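Local coordinates for CrRbcX-IIa (Chlamydomonas reinhardtii, PDB 5BS1), which probably serves as a homodimeric chaperone in the assembly of Rubisco, as the RbcX family does, at residues 31-36 and 83-88; 19-24 and 95-100; 57-62 and 69-74. All blocks are in the same frame, centred on the assembly; numbering follows the deposited sequence.

Overall arrangement
Contact 1 joins helix 13-38 to helix 80-96; contact 2, its centre about 16 Å from that of contact 1, joins helix 13-38 to the break after helix 80-96 and the start of helix 99-121; contact 3 joins helix 46-59 to helix 69-78. Contact 2 is buried and purely apolar between its segments, where the second subunit closes in. Contact 1 is mixed: a valine and a leucine inside, an amide and a guanidinium with two waters outside. Contact 3 lies at the surface and rests on a tryptophan bonded to a backbone carbonyl. It touches contact 1 through L34 and L59 and through M72, and contact 2 through the R22-D69 salt bridge.

Contact 1 of 3, residues 31-36 and 83-88; sequences RVVLEQ and ALRLME
V33 opens the contact by turning its CG2 methyl into the angle between R85 and L86. Helix 31-36 and helix 83-88 run past each other with axes 10.0 Å apart at closest approach and their directions 124° apart. Four side chains, V33, Q36, R85 and L86, make the contact. V33 CG2 rests 3.8 Å from R85 CG, against the aliphatic stem of the arginine, and 3.9 Å from L86 CD2, whose side chain crosses the valine at about a right angle.

One turn on, Q36 reaches outward with its chain extended beyond CG and puts its amide at the edge of the R85 guanidinium. The two flat groups are nearly coplanar, 12° apart. R85 NH2 gives Q36 OE1 a nearly straight hydrogen bond of 2.9 Å, approaching it slightly tilted from the carbonyl plane. Water 1 tightens the pairing: it donates to Q36 OE1 at 2.6 Å and accepts from R85 NE at 2.9 Å. Water 2 accepts from Q36 NE2 and, weakly, from R85 NH2. What brings the guanidinium here is a bend in R85 at chi2 (63°) after a CG that stands opposite the backbone N. R85 NH1 meets E88 OE1 at 2.9 Å in a salt bridge, coming from above the carboxylate plane. With an alanine at R85, E88 would probably be left without its charge partner and Q36 OE1 without the guanidinium, and V33 CG2 would lose the CG it rests on.

Behind these polar groups the apolar side continues into the bundle: V33 also packs on L55 of helix 46-59 and on L82 and V89 of helix 80-96, and L86 on W71, M72 and V75 of helix 69-78.

Contact 2 of 3, residues 19-24 and 95-100; sequences VALRSL and DEFEWG
W99, which packs against L21 across this contact, donates its NE1 hydrogen to L94 O, near the end of helix 80-96, across the break, while W99 O accepts from W99 NE1 of the second subunit. The site is the break between helix 80-96 and helix 99-121, which lies against the second subunit, consistent with the kinked C-terminal helix of RbcX dimers. E98 is the centre of an inverse gamma turn and also the N-cap of helix 99-121; its N is hydrogen-bonded to E14 OE2 of the second subunit.

F97 and W99, flanking E98, both reach L21 of helix 13-38, one methyl to each. L21 has CG beside its backbone N and opposite the carbonyl carbon (chi1 -74°), which carries the fork toward the break. F97 reaches out with CG opposite its own N (chi1 -175°) and comes to L21 CD2 with its far ring atom, CZ, at 4.1 Å. The two rings also brace each other, since F97 presents an edge to one face of the W99 indole. F25 meets the F97 ring, and L21 is packed by residues of both chains, M1 of its own and T102 of the second subunit.

F97 CD2 stands 3.6 Å above the plane of the W99 ring system, over its centre, and W99 CZ3 comes to 3.7 Å from L21 CD1.

Contact 3 of 3, residues 57-62 and 69-74; sequences DFLGTP and DEWMAA
P62 and W71 bring their CA atoms to 7.4 Å where the chain, leaving helix 46-59 with backbone bonds from G60 N to D57 O and from T61 N to F58 O, swings past the first turns of helix 69-78. The indole of W71 lies against this end of the helix and the residues after it. Its NE1 donates to F58 O at 3.0 Å in a nearly straight bond; F58 O lies in the plane of the indole, while NE1 stands above the plane of the F58 carbonyl. T61 OG1, set between its own N and carbonyl carbon (chi1 80°), donates to F58 O at 3.0 Å in the carbonyl plane, on a lone pair.

F58 folds back over the indole, its edge toward the face of the five-membered ring, centroids 6.0 Å apart and planes at 82°, an edge-to-face pair. F58 CB also touches W71 CZ2, and F58 CE1 meets A74 CB at 3.9 Å. W71 also packs on L59 and, from helix 13-38, on T26.

Three donors, T61 N, T61 OG1 and W71 NE1, grip F58 O; the last gives the indole N-H its partner and, with F58 against the ring, probably holds its rotation.

Contact 1 of 3, residues 31-36 and 83-88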
# COMPACT_ATOMS: atom_id res chain seq x y z
N ARG A 31 16.94 -0.57 -2.05
CA ARG A 31 17.31 -1.35 -3.23
C ARG A 31 18.12 -0.54 -4.21
O ARG A 31 19.10 -1.05 -4.76
CB ARG A 31 16.09 -1.90 -3.95
CG ARG A 31 15.38 -3.01 -3.22
CD ARG A 31 14.34 -3.61 -4.16
NE ARG A 31 14.97 -4.51 -5.16
CZ ARG A 31 14.65 -4.59 -6.45
NH1 ARG A 31 15.29 -5.47 -7.22
NH2 ARG A 31 13.73 -3.81 -7.00
N VAL A 32 17.73 0.71 -4.43
CA VAL A 32 18.46 1.62 -5.32
C VAL A 32 19.89 1.81 -4.86
O VAL A 32 20.83 1.67 -5.64
CB VAL A 32 17.76 3.00 -5.44
CG1 VAL A 32 18.67 4.07 -6.05
CG2 VAL A 32 16.49 2.87 -6.25
N VAL A 33 20.06 2.09 -3.58
CA VAL A 33 21.37 2.34 -3.02
C VAL A 33 22.21 1.07 -3.05
O VAL A 33 23.38 1.14 -3.34
CB VAL A 33 21.25 2.97 -1.61
CG1 VAL A 33 22.59 3.04 -0.89
CG2 VAL A 33 20.66 4.38 -1.73
N LEU A 34 21.62 -0.07 -2.74
CA LEU A 34 22.40 -1.31 -2.77
C LEU A 34 22.97 -1.55 -4.17
O LEU A 34 24.14 -1.94 -4.31
CB LEU A 34 21.58 -2.52 -2.33
CG LEU A 34 22.34 -3.83 -2.11
CD1 LEU A 34 23.38 -3.71 -1.01
CD2 LEU A 34 21.34 -4.91 -1.73
N GLU A 35 22.17 -1.32 -5.20
CA GLU A 35 22.60 -1.54 -6.57
C GLU A 35 23.74 -0.58 -6.91
O GLU A 35 24.72 -0.96 -7.57
CB GLU A 35 21.42 -1.33 -7.53
CG GLU A 35 21.70 -1.56 -9.00
CD GLU A 35 20.44 -1.46 -9.87
OE1 GLU A 35 20.15 -0.39 -10.42
OE2 GLU A 35 19.71 -2.47 -10.00
N GLN A 36 23.60 0.66 -6.46
CA GLN A 36 24.62 1.68 -6.71
C GLN A 36 25.94 1.33 -6.05
O GLN A 36 26.99 1.64 -6.60
CB GLN A 36 24.10 3.04 -6.25
CG GLN A 36 23.04 3.56 -7.19
CD GLN A 36 22.39 4.84 -6.70
OE1 GLN A 36 22.55 5.24 -5.55
NE2 GLN A 36 21.64 5.50 -7.58
N ALA A 83 22.73 6.39 6.02
CA ALA A 83 21.39 6.91 6.33
C ALA A 83 21.08 8.18 5.56
O ALA A 83 19.99 8.30 4.99
CB ALA A 83 21.21 7.13 7.81
N LEU A 84 22.04 9.11 5.47
CA LEU A 84 21.81 10.33 4.69
C LEU A 84 21.49 10.01 3.24
O LEU A 84 20.60 10.61 2.65
CB LEU A 84 22.99 11.28 4.75
CG LEU A 84 23.32 11.96 6.07
CD1 LEU A 84 24.49 12.90 5.86
CD2 LEU A 84 22.15 12.70 6.67
N ARG A 85 22.22 9.06 2.65
CA ARG A 85 21.97 8.69 1.28
C ARG A 85 20.58 8.04 1.09
O ARG A 85 19.88 8.37 0.14
CB ARG A 85 23.06 7.74 0.78
CG ARG A 85 22.87 7.29 -0.65
CD ARG A 85 22.92 8.42 -1.65
NE ARG A 85 22.76 7.93 -3.01
CZ ARG A 85 22.22 8.61 -4.01
NH1 ARG A 85 21.81 9.86 -3.83
NH2 ARG A 85 22.07 8.04 -5.20
N LEU A 86 20.22 7.14 1.98
CA LEU A 86 18.92 6.46 1.90
C LEU A 86 17.80 7.49 2.05
O LEU A 86 16.80 7.40 1.37
CB LEU A 86 18.81 5.41 2.98
CG LEU A 86 19.68 4.17 2.80
CD1 LEU A 86 19.77 3.39 4.10
CD2 LEU A 86 19.15 3.30 1.66
N MSE A 87 17.99 8.44 2.97
CA MSE A 87 17.01 9.54 3.17
C MSE A 87 16.85 10.38 1.94
O MSE A 87 15.73 10.71 1.56
CB MSE A 87 17.43 10.40 4.36
CG MSE A 87 16.99 9.65 5.60
SE MSE A 87 17.11 10.64 7.30
CE MSE A 87 18.98 10.20 7.21
N GLU A 88 17.96 10.74 1.29
CA GLU A 88 17.95 11.54 0.08
C GLU A 88 17.15 10.81 -1.01
O GLU A 88 16.33 11.40 -1.71
CB GLU A 88 19.41 11.81 -0.36
CG GLU A 88 19.63 12.42 -1.74
CD GLU A 88 21.12 12.71 -2.01
OE1 GLU A 88 22.01 11.87 -1.71
OE2 GLU A 88 21.42 13.81 -2.53
O HOH W 1 24.18 5.41 -3.57
O HOH W 2 19.61 7.84 -7.26

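Contact 2 of 3, residues 19-24 and 95-100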
# COMPACT_ATOMS: atom_id res chain seq x y z
N VAL A 19 1.24 5.86 5.01
CA VAL A 19 2.32 5.26 5.83
C VAL A 19 2.89 4.00 5.17
O VAL A 19 4.10 3.78 5.14
CB VAL A 19 1.84 5.01 7.27
CG1 VAL A 19 2.90 4.30 8.07
CG2 VAL A 19 1.48 6.35 7.90
N ALA A 20 2.02 3.20 4.57
CA ALA A 20 2.46 2.02 3.82
C ALA A 20 3.34 2.44 2.65
O ALA A 20 4.37 1.81 2.37
CB ALA A 20 1.26 1.25 3.32
N LEU A 21 2.95 3.50 1.95
CA LEU A 21 3.76 4.01 0.82
C LEU A 21 5.12 4.50 1.33
O LEU A 21 6.14 4.24 0.69
CB LEU A 21 3.06 5.15 0.07
CG LEU A 21 1.90 4.73 -0.82
CD1 LEU A 21 1.14 5.96 -1.24
CD2 LEU A 21 2.35 3.92 -2.02
N ARG A 22 5.14 5.16 2.48
CA ARG A 22 6.40 5.62 3.04
C ARG A 22 7.35 4.46 3.27
O ARG A 22 8.55 4.57 2.99
CB ARG A 22 6.15 6.41 4.34
CG ARG A 22 5.53 7.80 4.07
CD ARG A 22 5.80 8.81 5.17
NE ARG A 22 7.23 8.86 5.33
CZ ARG A 22 7.94 8.62 6.42
NH1 ARG A 22 9.26 8.52 6.30
NH2 ARG A 22 7.36 8.56 7.63
N SER A 23 6.83 3.36 3.80
CA SER A 23 7.66 2.15 4.01
C SER A 23 8.12 1.58 2.68
O SER A 23 9.28 1.19 2.50
CB SER A 23 6.94 1.06 4.79
OG SER A 23 6.78 1.44 6.13
N LEU A 24 7.21 1.54 1.71
CA LEU A 24 7.58 1.09 0.36
C LEU A 24 8.72 1.94 -0.22
O LEU A 24 9.69 1.42 -0.79
CB LEU A 24 6.36 1.12 -0.56
CG LEU A 24 6.63 0.77 -2.03
CD1 LEU A 24 7.12 -0.66 -2.18
CD2 LEU A 24 5.42 1.02 -2.91
N ASP A 95 9.03 12.30 -6.08
CA ASP A 95 8.74 12.98 -7.32
C ASP A 95 8.92 12.07 -8.56
O ASP A 95 8.47 12.45 -9.63
CB ASP A 95 9.60 14.21 -7.44
CG ASP A 95 9.22 15.27 -6.43
OD1 ASP A 95 8.06 15.32 -6.00
OD2 ASP A 95 10.12 16.03 -6.08
N GLU A 96 9.51 10.90 -8.37
CA GLU A 96 9.67 9.89 -9.43
C GLU A 96 8.45 8.99 -9.52
O GLU A 96 8.03 8.56 -10.61
CB GLU A 96 10.90 9.03 -9.15
CG GLU A 96 12.18 9.86 -9.09
CD GLU A 96 13.33 9.11 -8.43
OE1 GLU A 96 13.45 7.87 -8.64
OE2 GLU A 96 14.11 9.76 -7.71
N PHE A 97 7.86 8.69 -8.36
CA PHE A 97 6.75 7.74 -8.27
C PHE A 97 5.57 8.26 -9.08
O PHE A 97 5.20 9.43 -9.01
CB PHE A 97 6.35 7.57 -6.81
CG PHE A 97 5.30 6.52 -6.54
CD1 PHE A 97 5.59 5.17 -6.64
CD2 PHE A 97 4.03 6.88 -6.12
CE1 PHE A 97 4.66 4.22 -6.34
CE2 PHE A 97 3.09 5.93 -5.84
CZ PHE A 97 3.39 4.59 -5.97
N GLU A 98 4.99 7.36 -9.86
CA GLU A 98 3.90 7.75 -10.77
C GLU A 98 2.55 7.64 -10.04
O GLU A 98 1.83 6.66 -10.13
CB GLU A 98 3.95 6.90 -12.04
CG GLU A 98 5.24 7.20 -12.79
CD GLU A 98 5.47 6.34 -14.01
OE1 GLU A 98 4.50 6.06 -14.69
OE2 GLU A 98 6.63 6.00 -14.32
N TRP A 99 2.22 8.69 -9.31
CA TRP A 99 1.06 8.74 -8.44
C TRP A 99 -0.23 8.53 -9.20
O TRP A 99 -1.07 7.74 -8.78
CB TRP A 99 0.98 10.11 -7.73
CG TRP A 99 2.12 10.34 -6.80
CD1 TRP A 99 3.29 11.00 -7.07
CD2 TRP A 99 2.21 9.91 -5.44
NE1 TRP A 99 4.11 10.97 -5.98
CE2 TRP A 99 3.46 10.34 -4.95
CE3 TRP A 99 1.36 9.21 -4.60
CZ2 TRP A 99 3.88 10.07 -3.65
CZ3 TRP A 99 1.78 8.94 -3.29
CH2 TRP A 99 3.02 9.38 -2.84
N GLY A 100 -0.39 9.27 -10.29
CA GLY A 100 -1.64 9.18 -11.02
C GLY A 100 -1.86 7.81 -11.60
O GLY A 100 -2.97 7.27 -11.51

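Contact 3 of 3, residues 57-62 and 69-74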
# COMPACT_ATOMS: atom_id res chain seq x y z
N ASP A 57 23.46 -5.92 5.87
CA ASP A 57 22.98 -6.29 7.22
C ASP A 57 21.57 -5.79 7.47
O ASP A 57 20.71 -6.56 7.90
CB ASP A 57 23.86 -5.72 8.32
CG ASP A 57 25.17 -6.46 8.49
OD1 ASP A 57 25.26 -7.62 8.05
OD2 ASP A 57 26.09 -5.89 9.10
N PHE A 58 21.34 -4.51 7.20
CA PHE A 58 20.06 -3.90 7.53
C PHE A 58 18.93 -4.36 6.65
O PHE A 58 17.79 -4.42 7.12
CB PHE A 58 20.15 -2.37 7.55
CG PHE A 58 20.72 -1.83 8.82
CD1 PHE A 58 19.99 -1.89 10.00
CD2 PHE A 58 22.00 -1.32 8.86
CE1 PHE A 58 20.53 -1.43 11.18
CE2 PHE A 58 22.54 -0.85 10.04
CZ PHE A 58 21.80 -0.91 11.21
N LEU A 59 19.21 -4.74 5.41
CA LEU A 59 18.19 -5.38 4.59
C LEU A 59 17.78 -6.76 5.09
O LEU A 59 16.73 -7.27 4.72
CB LEU A 59 18.61 -5.43 3.14
CG LEU A 59 18.51 -4.06 2.49
CD1 LEU A 59 19.12 -4.12 1.11
CD2 LEU A 59 17.06 -3.59 2.42
N GLY A 60 18.59 -7.35 5.97
CA GLY A 60 18.18 -8.54 6.71
C GLY A 60 17.18 -8.30 7.84
O GLY A 60 16.74 -9.25 8.46
N THR A 61 16.84 -7.03 8.11
CA THR A 61 15.87 -6.69 9.18
C THR A 61 14.61 -5.92 8.71
O THR A 61 14.66 -5.09 7.82
CB THR A 61 16.53 -5.85 10.28
OG1 THR A 61 16.59 -4.50 9.84
CG2 THR A 61 17.91 -6.37 10.61
N PRO A 62 13.46 -6.18 9.35
CA PRO A 62 12.22 -5.55 8.94
C PRO A 62 12.14 -4.08 9.29
O PRO A 62 12.67 -3.65 10.31
CB PRO A 62 11.14 -6.28 9.77
CG PRO A 62 11.86 -6.97 10.87
CD PRO A 62 13.28 -7.15 10.44
N ASP A 69 10.84 4.53 9.54
CA ASP A 69 11.67 5.50 10.30
C ASP A 69 12.42 4.90 11.48
O ASP A 69 13.50 5.36 11.79
CB ASP A 69 10.82 6.68 10.75
CG ASP A 69 10.23 7.45 9.59
OD1 ASP A 69 10.84 7.49 8.50
OD2 ASP A 69 9.17 8.07 9.77
N GLU A 70 11.84 3.88 12.12
CA GLU A 70 12.57 3.12 13.15
C GLU A 70 13.79 2.42 12.53
O GLU A 70 14.89 2.47 13.09
CB GLU A 70 11.65 2.08 13.80
CG GLU A 70 12.29 1.34 14.96
CD GLU A 70 11.39 0.33 15.65
OE1 GLU A 70 10.53 -0.29 15.00
OE2 GLU A 70 11.60 0.13 16.86
N TRP A 71 13.56 1.80 11.38
CA TRP A 71 14.64 1.20 10.59
C TRP A 71 15.70 2.24 10.24
O TRP A 71 16.89 2.02 10.40
CB TRP A 71 14.05 0.55 9.36
CG TRP A 71 15.01 -0.23 8.50
CD1 TRP A 71 15.34 -1.55 8.64
CD2 TRP A 71 15.69 0.23 7.33
NE1 TRP A 71 16.25 -1.93 7.66
CE2 TRP A 71 16.46 -0.86 6.83
CE3 TRP A 71 15.75 1.46 6.67
CZ2 TRP A 71 17.25 -0.75 5.70
CZ3 TRP A 71 16.53 1.56 5.53
CH2 TRP A 71 17.26 0.47 5.06
N MSE A 72 15.27 3.41 9.78
CA MSE A 72 16.21 4.43 9.35
C MSE A 72 17.02 4.95 10.53
O MSE A 72 18.19 5.22 10.38
CB MSE A 72 15.45 5.58 8.66
CG MSE A 72 16.40 6.57 8.00
SE MSE A 72 17.39 5.77 6.52
CE MSE A 72 15.87 5.81 5.29
N ALA A 73 16.41 5.09 11.69
CA ALA A 73 17.13 5.56 12.86
C ALA A 73 18.21 4.55 13.26
O ALA A 73 19.29 4.95 13.64
CB ALA A 73 16.16 5.74 14.01
N ALA A 74 17.88 3.28 13.11
CA ALA A 74 18.86 2.19 13.36
C ALA A 74 20.01 2.24 12.38
O ALA A 74 21.17 2.08 12.76
CB ALA A 74 18.17 0.85 13.32